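Local coordinates for protein cytosolic IMP-GMP specific 5'-nucleotidase (Legionella pneumophila subsp. pneumophila, PDB 4OHF) that probably hydrolyses purine nucleoside monophosphates such as IMP and GMP in the cytosol, as a magnesium-dependent 5'-nucleotidase of the HAD superfamily, at residues S38-L43 with S129-I134; Y222-F227 with G236-V241. All coordinates share one frame; numbering follows the deposited sequence.

Both interactions are buried and apolar, and neither has a hydrogen bond across it. They hold different elements. Interaction 1 packs two helices of what is probably a cap region inserted into the HAD-type core, with an alanine at the crossing and a tyrosine beside it. Interaction 2 belongs to the core itself. There the C-terminal part of helix 213-224 meets the loop that leads into strand 240-243, through one leucine, a second leucine and a phenylalanine. Interaction 1 brings backbones close, whereas interaction 2 spans a wider gap with long side chains. Their centres lie 30 Å apart, and their nearest atoms about 14 Å apart, so they do not touch.

Interaction 1 of 2, residues S38-L43 with S129-I134; sequences SLVYDL and SIAFCI
Two torsions bring Tyr41 and Ile134 together. In Tyr41, CG stands anti to the backbone N (chi1 176°), and this swings the ring alongside the facing helix. In Ile134, CG1 stands anti to the carbonyl carbon (chi1 -64°), which leaves the CG2 branch to meet the ring. The contact is helix-on-helix packing between helix 33-51 and helix 129-143. Both lie in the long stretch between strands 19-22 and 204-208, which also holds a small antiparallel sheet, consistent with a cap module of the HAD fold.

The two short segments pass 8.9 Å apart, axis to axis, with 46° between their directions. Ala131 lies where they come together. Its CA is 5.4 Å from the CA of Tyr41, a spacing that its small side chain allows. Ala131 CB points at the other helix and settles between two neighbours in sequence. Tyr41 CB lies 4.3 Å from Ala131 CB. Val40 adds its CG1 branch, 4.4 Å from the same Ala131 methyl.

The Tyr41 ring then carries the contact one turn further along helix 129-143. Ala131 O lies near the plane of the ring at its edge, 4.2 Å from Tyr41 CD2. The side chains of Tyr41 and Ile134 cross at about a right angle.

Surroundings hold these groups in place. Tyr41 OH is hydrogen-bonded to Gln138 OE1, further along helix 129-143, so the ring is tied to that helix by its polar end as well. Phe63 meets the Tyr41 ring, and it also touches Ile134. At the far end of the contact, Ile134 CG2 approaches Tyr41 CE2 obliquely, at 4.0 Å.

Interaction 2 of 2, residues Y222-F227 with G236-V241; sequences YALSPF and GLFEFV
Leu224 meets Phe238 through a single methyl. Leu224 CD1 lies at the edge of the Phe238 ring and in its plane, 3.8 Å from Phe238 CE2. The neighbouring ring atom, Phe238 CZ, is 3.9 Å from the same methyl. The two side chains approach from opposite directions. The methyl meets the outer rim of the ring and does not lie over a face. Leu237 makes a second, looser contact: its CD1 is 4.3 Å from Leu224 CD1.

The ring is backed by its own neighbour in sequence. Leu237 CB sits over the centre of one face of Phe238, 3.9 Å above the plane. Leu224 reaches across because its side chain is extended, with CD1 anti to CA (chi2 178°). The backbones stay well apart, and the nearest CA pair, Leu224 and Leu237, is separated by 9.6 Å. This is purely apolar packing, and it buries a modest 92 Å² in all.

Further out, helix 189-200 touches both sides of the contact, with Val192 against Leu224 and Ile199 against Leu237. Phe238 also rests on Ile205 and Ile207 of strand 204-208. Backbone hydrogen bonds of Glu239 with Ile205 and of Phe240 with Ile207 join strand 204-208 to the 236-241 segment there.

Strand 204-208, helix 213-224 and strand 240-243 form one beta-alpha-beta unit. The contact ties the C-terminal part of its helix to the approach of its second strand, in the Rossmann-like parallel sheet of the HAD fold.

Interaction 1 of 2, residues S38-L43 with S129-I134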
ATOM      1  N   SER B  38      35.897  -1.500  -9.908  1.00 49.05           N
ATOM      2  CA  SER B  38      36.432  -0.575 -10.892  1.00 49.72           C
ATOM      3  C   SER B  38      35.889  -0.836 -12.293  1.00 48.55           C
ATOM      4  O   SER B  38      35.504   0.104 -12.993  1.00 49.36           O
ATOM      5  CB  SER B  38      37.954  -0.658 -10.910  1.00 49.91           C
ATOM      6  OG  SER B  38      38.463   0.156 -11.949  1.00 53.85           O
ATOM      7  N   LEU B  39      35.855  -2.103 -12.702  1.00 46.12           N
ATOM      8  CA  LEU B  39      35.346  -2.445 -14.020  1.00 45.87           C
ATOM      9  C   LEU B  39      33.908  -1.944 -14.112  1.00 47.13           C
ATOM     10  O   LEU B  39      33.565  -1.175 -15.018  1.00 48.13           O
ATOM     11  CB  LEU B  39      35.374  -3.960 -14.232  1.00 45.44           C
ATOM     12  CG  LEU B  39      35.563  -4.514 -15.652  1.00 45.30           C
ATOM     13  CD1 LEU B  39      34.852  -5.844 -15.750  1.00 44.34           C
ATOM     14  CD2 LEU B  39      35.019  -3.559 -16.704  1.00 46.05           C
ATOM     15  N   VAL B  40      33.068  -2.374 -13.168  1.00 47.08           N
ATOM     16  CA  VAL B  40      31.671  -1.959 -13.151  1.00 47.78           C
ATOM     17  C   VAL B  40      31.578  -0.447 -13.210  1.00 47.66           C
ATOM     18  O   VAL B  40      30.756   0.097 -13.937  1.00 50.19           O
ATOM     19  CB  VAL B  40      30.930  -2.453 -11.890  1.00 49.33           C
ATOM     20  CG1 VAL B  40      29.524  -1.867 -11.852  1.00 49.08           C
ATOM     21  CG2 VAL B  40      30.845  -3.968 -11.902  1.00 47.63           C
ATOM     22  N   TYR B  41      32.419   0.236 -12.450  1.00 46.54           N
ATOM     23  CA  TYR B  41      32.409   1.686 -12.468  1.00 47.96           C
ATOM     24  C   TYR B  41      32.638   2.165 -13.907  1.00 49.66           C
ATOM     25  O   TYR B  41      31.800   2.889 -14.462  1.00 49.11           O
ATOM     26  CB  TYR B  41      33.484   2.225 -11.526  1.00 48.09           C
ATOM     27  CG  TYR B  41      33.644   3.735 -11.532  1.00 50.24           C
ATOM     28  CD1 TYR B  41      34.546   4.353 -12.394  1.00 50.00           C
ATOM     29  CD2 TYR B  41      32.927   4.539 -10.646  1.00 49.36           C
ATOM     30  CE1 TYR B  41      34.738   5.726 -12.368  1.00 51.06           C
ATOM     31  CE2 TYR B  41      33.108   5.912 -10.615  1.00 49.46           C
ATOM     32  CZ  TYR B  41      34.018   6.503 -11.479  1.00 50.83           C
ATOM     33  OH  TYR B  41      34.215   7.866 -11.457  1.00 47.80           O
ATOM     34  N   ASP B  42      33.749   1.747 -14.520  1.00 49.59           N
ATOM     35  CA  ASP B  42      34.043   2.147 -15.894  1.00 49.84           C
ATOM     36  C   ASP B  42      32.896   1.825 -16.853  1.00 51.30           C
ATOM     37  O   ASP B  42      32.328   2.718 -17.466  1.00 52.57           O
ATOM     38  CB  ASP B  42      35.315   1.473 -16.407  1.00 48.54           C
ATOM     39  CG  ASP B  42      36.555   1.895 -15.642  1.00 49.21           C
ATOM     40  OD1 ASP B  42      36.554   2.999 -15.060  1.00 49.94           O
ATOM     41  OD2 ASP B  42      37.542   1.127 -15.634  1.00 48.68           O
ATOM     42  N   LEU B  43      32.548   0.551 -16.987  1.00 52.45           N
ATOM     43  CA  LEU B  43      31.468   0.174 -17.890  1.00 52.76           C
ATOM     44  C   LEU B  43      30.214   1.032 -17.699  1.00 55.00           C
ATOM     45  O   LEU B  43      29.610   1.460 -18.679  1.00 57.00           O
ATOM     46  CB  LEU B  43      31.108  -1.306 -17.709  1.00 49.91           C
ATOM     47  CG  LEU B  43      32.211  -2.324 -17.980  1.00 49.01           C
ATOM     48  CD1 LEU B  43      31.718  -3.718 -17.662  1.00 47.98           C
ATOM     49  CD2 LEU B  43      32.649  -2.222 -19.428  1.00 48.85           C
ATOM     50  N   SER B 129      27.156  -1.755  -5.394  1.00 52.19           N
ATOM     51  CA  SER B 129      26.701  -0.660  -4.548  1.00 50.60           C
ATOM     52  C   SER B 129      27.760   0.404  -4.321  1.00 48.58           C
ATOM     53  O   SER B 129      27.487   1.594  -4.399  1.00 46.75           O
ATOM     54  CB  SER B 129      26.244  -1.190  -3.189  1.00 51.02           C
ATOM     55  OG  SER B 129      24.915  -1.675  -3.259  1.00 56.14           O
ATOM     56  N   ILE B 130      28.970  -0.036  -4.023  1.00 47.97           N
ATOM     57  CA  ILE B 130      30.058   0.876  -3.773  1.00 46.54           C
ATOM     58  C   ILE B 130      30.369   1.699  -5.010  1.00 47.03           C
ATOM     59  O   ILE B 130      30.576   2.904  -4.914  1.00 47.77           O
ATOM     60  CB  ILE B 130      31.286   0.096  -3.275  1.00 46.05           C
ATOM     61  CG1 ILE B 130      31.080  -0.243  -1.795  1.00 43.33           C
ATOM     62  CG2 ILE B 130      32.557   0.894  -3.501  1.00 46.46           C
ATOM     63  CD1 ILE B 130      32.086  -1.211  -1.204  1.00 43.31           C
ATOM     64  N   ALA B 131      30.387   1.067  -6.173  1.00 47.52           N
ATOM     65  CA  ALA B 131      30.650   1.804  -7.403  1.00 48.61           C
ATOM     66  C   ALA B 131      29.500   2.794  -7.614  1.00 49.87           C
ATOM     67  O   ALA B 131      29.718   3.961  -7.969  1.00 51.67           O
ATOM     68  CB  ALA B 131      30.743   0.850  -8.582  1.00 47.04           C
ATOM     69  N   PHE B 132      28.279   2.328  -7.379  1.00 48.62           N
ATOM     70  CA  PHE B 132      27.105   3.167  -7.542  1.00 49.24           C
ATOM     71  C   PHE B 132      27.252   4.451  -6.731  1.00 48.66           C
ATOM     72  O   PHE B 132      27.050   5.548  -7.258  1.00 48.87           O
ATOM     73  CB  PHE B 132      25.847   2.420  -7.091  1.00 51.69           C
ATOM     74  CG  PHE B 132      24.556   3.033  -7.586  1.00 53.45           C
ATOM     75  CD1 PHE B 132      24.266   4.373  -7.360  1.00 54.78           C
ATOM     76  CD2 PHE B 132      23.621   2.259  -8.268  1.00 55.98           C
ATOM     77  CE1 PHE B 132      23.064   4.938  -7.802  1.00 54.77           C
ATOM     78  CE2 PHE B 132      22.414   2.814  -8.718  1.00 57.26           C
ATOM     79  CZ  PHE B 132      22.140   4.159  -8.481  1.00 55.97           C
ATOM     80  N   CYS B 133      27.603   4.308  -5.454  1.00 47.39           N
ATOM     81  CA  CYS B 133      27.763   5.453  -4.560  1.00 46.10           C
ATOM     82  C   CYS B 133      28.824   6.431  -5.025  1.00 46.29           C
ATOM     83  O   CYS B 133      28.579   7.631  -5.080  1.00 45.41           O
ATOM     84  CB  CYS B 133      28.092   4.990  -3.143  1.00 45.12           C
ATOM     85  SG  CYS B 133      26.684   4.317  -2.241  1.00 43.57           S
ATOM     86  N   ILE B 134      30.003   5.925  -5.356  1.00 47.44           N
ATOM     87  CA  ILE B 134      31.076   6.791  -5.817  1.00 48.96           C
ATOM     88  C   ILE B 134      30.643   7.557  -7.067  1.00 50.77           C
ATOM     89  O   ILE B 134      30.742   8.789  -7.121  1.00 50.16           O
ATOM     90  CB  ILE B 134      32.337   5.993  -6.145  1.00 47.91           C
ATOM     91  CG1 ILE B 134      32.879   5.340  -4.869  1.00 46.64           C
ATOM     92  CG2 ILE B 134      33.367   6.912  -6.780  1.00 47.38           C
ATOM     93  CD1 ILE B 134      34.044   4.411  -5.107  1.00 45.95           C
TER

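Interaction 2 of 2, residues Y222-F227 with G236-V241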
ATOM      1  N   TYR B 222      37.602 -22.977 -14.606  1.00 50.17           N
ATOM      2  CA  TYR B 222      38.784 -22.169 -14.330  1.00 49.67           C
ATOM      3  C   TYR B 222      39.165 -22.108 -12.846  1.00 50.60           C
ATOM      4  O   TYR B 222      40.347 -22.211 -12.497  1.00 52.28           O
ATOM      5  CB  TYR B 222      38.585 -20.734 -14.854  1.00 48.01           C
ATOM      6  CG  TYR B 222      39.722 -19.785 -14.512  1.00 47.66           C
ATOM      7  CD1 TYR B 222      40.880 -19.731 -15.294  1.00 47.19           C
ATOM      8  CD2 TYR B 222      39.658 -18.976 -13.384  1.00 46.81           C
ATOM      9  CE1 TYR B 222      41.948 -18.891 -14.953  1.00 47.00           C
ATOM     10  CE2 TYR B 222      40.712 -18.137 -13.035  1.00 47.92           C
ATOM     11  CZ  TYR B 222      41.859 -18.097 -13.821  1.00 49.90           C
ATOM     12  OH  TYR B 222      42.913 -17.274 -13.462  1.00 49.26           O
ATOM     13  N   ALA B 223      38.174 -21.950 -11.974  1.00 50.22           N
ATOM     14  CA  ALA B 223      38.445 -21.814 -10.544  1.00 50.92           C
ATOM     15  C   ALA B 223      38.431 -23.059  -9.656  1.00 50.34           C
ATOM     16  O   ALA B 223      38.910 -23.004  -8.525  1.00 51.10           O
ATOM     17  CB  ALA B 223      37.514 -20.759  -9.955  1.00 48.81           C
ATOM     18  N   LEU B 224      37.902 -24.175 -10.138  1.00 49.73           N
ATOM     19  CA  LEU B 224      37.865 -25.372  -9.306  1.00 49.84           C
ATOM     20  C   LEU B 224      38.743 -26.523  -9.800  1.00 51.52           C
ATOM     21  O   LEU B 224      39.447 -27.170  -9.022  1.00 52.32           O
ATOM     22  CB  LEU B 224      36.423 -25.862  -9.161  1.00 47.26           C
ATOM     23  CG  LEU B 224      35.415 -24.845  -8.630  1.00 46.79           C
ATOM     24  CD1 LEU B 224      34.046 -25.460  -8.601  1.00 44.40           C
ATOM     25  CD2 LEU B 224      35.823 -24.385  -7.242  1.00 45.71           C
ATOM     26  N   SER B 225      38.696 -26.784 -11.098  1.00 52.53           N
ATOM     27  CA  SER B 225      39.461 -27.875 -11.684  1.00 53.73           C
ATOM     28  C   SER B 225      40.906 -27.952 -11.212  1.00 54.69           C
ATOM     29  O   SER B 225      41.375 -29.015 -10.804  1.00 55.46           O
ATOM     30  CB  SER B 225      39.415 -27.779 -13.213  1.00 53.57           C
ATOM     31  OG  SER B 225      38.104 -28.037 -13.699  1.00 52.20           O
ATOM     32  N   PRO B 226      41.634 -26.825 -11.243  1.00 55.50           N
ATOM     33  CA  PRO B 226      43.033 -26.835 -10.807  1.00 56.36           C
ATOM     34  C   PRO B 226      43.323 -27.595  -9.507  1.00 56.39           C
ATOM     35  O   PRO B 226      44.464 -27.953  -9.255  1.00 56.78           O
ATOM     36  CB  PRO B 226      43.366 -25.346 -10.700  1.00 55.79           C
ATOM     37  CG  PRO B 226      42.552 -24.758 -11.773  1.00 55.35           C
ATOM     38  CD  PRO B 226      41.217 -25.459 -11.602  1.00 55.29           C
ATOM     39  N   PHE B 227      42.302 -27.858  -8.698  1.00 58.11           N
ATOM     40  CA  PHE B 227      42.503 -28.545  -7.418  1.00 59.45           C
ATOM     41  C   PHE B 227      41.802 -29.894  -7.316  1.00 60.43           C
ATOM     42  O   PHE B 227      41.601 -30.420  -6.218  1.00 60.04           O
ATOM     43  CB  PHE B 227      42.017 -27.657  -6.271  1.00 58.57           C
ATOM     44  CG  PHE B 227      42.442 -26.234  -6.394  1.00 58.13           C
ATOM     45  CD1 PHE B 227      43.763 -25.870  -6.179  1.00 56.65           C
ATOM     46  CD2 PHE B 227      41.518 -25.254  -6.747  1.00 58.32           C
ATOM     47  CE1 PHE B 227      44.163 -24.547  -6.310  1.00 58.24           C
ATOM     48  CE2 PHE B 227      41.907 -23.927  -6.882  1.00 58.66           C
ATOM     49  CZ  PHE B 227      43.235 -23.573  -6.662  1.00 58.61           C
ATOM     50  N   GLY B 236      31.194 -33.222 -10.439  1.00 48.58           N
ATOM     51  CA  GLY B 236      30.915 -34.230  -9.424  1.00 47.18           C
ATOM     52  C   GLY B 236      30.717 -33.609  -8.049  1.00 47.29           C
ATOM     53  O   GLY B 236      30.158 -34.228  -7.139  1.00 45.55           O
ATOM     54  N   LEU B 237      31.182 -32.373  -7.904  1.00 45.31           N
ATOM     55  CA  LEU B 237      31.053 -31.644  -6.660  1.00 44.86           C
ATOM     56  C   LEU B 237      29.619 -31.164  -6.454  1.00 46.30           C
ATOM     57  O   LEU B 237      29.174 -30.976  -5.321  1.00 45.91           O
ATOM     58  CB  LEU B 237      31.986 -30.436  -6.673  1.00 44.39           C
ATOM     59  CG  LEU B 237      33.491 -30.694  -6.634  1.00 44.07           C
ATOM     60  CD1 LEU B 237      34.234 -29.386  -6.825  1.00 42.07           C
ATOM     61  CD2 LEU B 237      33.861 -31.334  -5.306  1.00 43.03           C
ATOM     62  N   PHE B 238      28.884 -30.988  -7.548  1.00 46.82           N
ATOM     63  CA  PHE B 238      27.521 -30.480  -7.449  1.00 47.59           C
ATOM     64  C   PHE B 238      26.379 -31.397  -7.889  1.00 48.32           C
ATOM     65  O   PHE B 238      26.399 -31.976  -8.972  1.00 48.55           O
ATOM     66  CB  PHE B 238      27.456 -29.148  -8.199  1.00 45.62           C
ATOM     67  CG  PHE B 238      28.547 -28.199  -7.806  1.00 43.13           C
ATOM     68  CD1 PHE B 238      28.556 -27.622  -6.547  1.00 42.37           C
ATOM     69  CD2 PHE B 238      29.605 -27.941  -8.669  1.00 44.17           C
ATOM     70  CE1 PHE B 238      29.604 -26.805  -6.149  1.00 43.88           C
ATOM     71  CE2 PHE B 238      30.668 -27.119  -8.282  1.00 42.46           C
ATOM     72  CZ  PHE B 238      30.665 -26.553  -7.021  1.00 44.36           C
ATOM     73  N   GLU B 239      25.376 -31.510  -7.021  1.00 50.19           N
ATOM     74  CA  GLU B 239      24.200 -32.334  -7.277  1.00 50.68           C
ATOM     75  C   GLU B 239      23.405 -31.671  -8.396  1.00 50.74           C
ATOM     76  O   GLU B 239      23.085 -32.303  -9.394  1.00 52.07           O
ATOM     77  CB  GLU B 239      23.353 -32.432  -6.006  1.00 50.60           C
ATOM     78  CG  GLU B 239      22.275 -33.508  -6.035  1.00 54.25           C
ATOM     79  CD  GLU B 239      22.838 -34.929  -5.998  1.00 55.95           C
ATOM     80  OE1 GLU B 239      22.034 -35.878  -5.868  1.00 55.51           O
ATOM     81  OE2 GLU B 239      24.076 -35.095  -6.103  1.00 57.26           O
ATOM     82  N   PHE B 240      23.087 -30.391  -8.210  1.00 50.00           N
ATOM     83  CA  PHE B 240      22.362 -29.603  -9.204  1.00 48.32           C
ATOM     84  C   PHE B 240      23.125 -28.325  -9.444  1.00 48.10           C
ATOM     85  O   PHE B 240      23.881 -27.848  -8.582  1.00 46.85           O
ATOM     86  CB  PHE B 240      20.981 -29.177  -8.715  1.00 49.18           C
ATOM     87  CG  PHE B 240      20.043 -30.301  -8.466  1.00 51.64           C
ATOM     88  CD1 PHE B 240      20.025 -30.947  -7.235  1.00 52.07           C
ATOM     89  CD2 PHE B 240      19.155 -30.703  -9.459  1.00 52.62           C
ATOM     90  CE1 PHE B 240      19.130 -31.978  -6.991  1.00 53.39           C
ATOM     91  CE2 PHE B 240      18.252 -31.733  -9.234  1.00 53.79           C
ATOM     92  CZ  PHE B 240      18.239 -32.375  -7.993  1.00 54.96           C
ATOM     93  N   VAL B 241      22.913 -27.755 -10.616  1.00 46.20           N
ATOM     94  CA  VAL B 241      23.540 -26.497 -10.935  1.00 46.11           C
ATOM     95  C   VAL B 241      22.464 -25.729 -11.679  1.00 44.37           C
ATOM     96  O   VAL B 241      22.146 -26.042 -12.817  1.00 44.32           O
ATOM     97  CB  VAL B 241      24.852 -26.692 -11.767  1.00 45.84           C
ATOM     98  CG1 VAL B 241      24.623 -27.686 -12.850  1.00 48.45           C
ATOM     99  CG2 VAL B 241      25.326 -25.355 -12.346  1.00 44.66           C
TER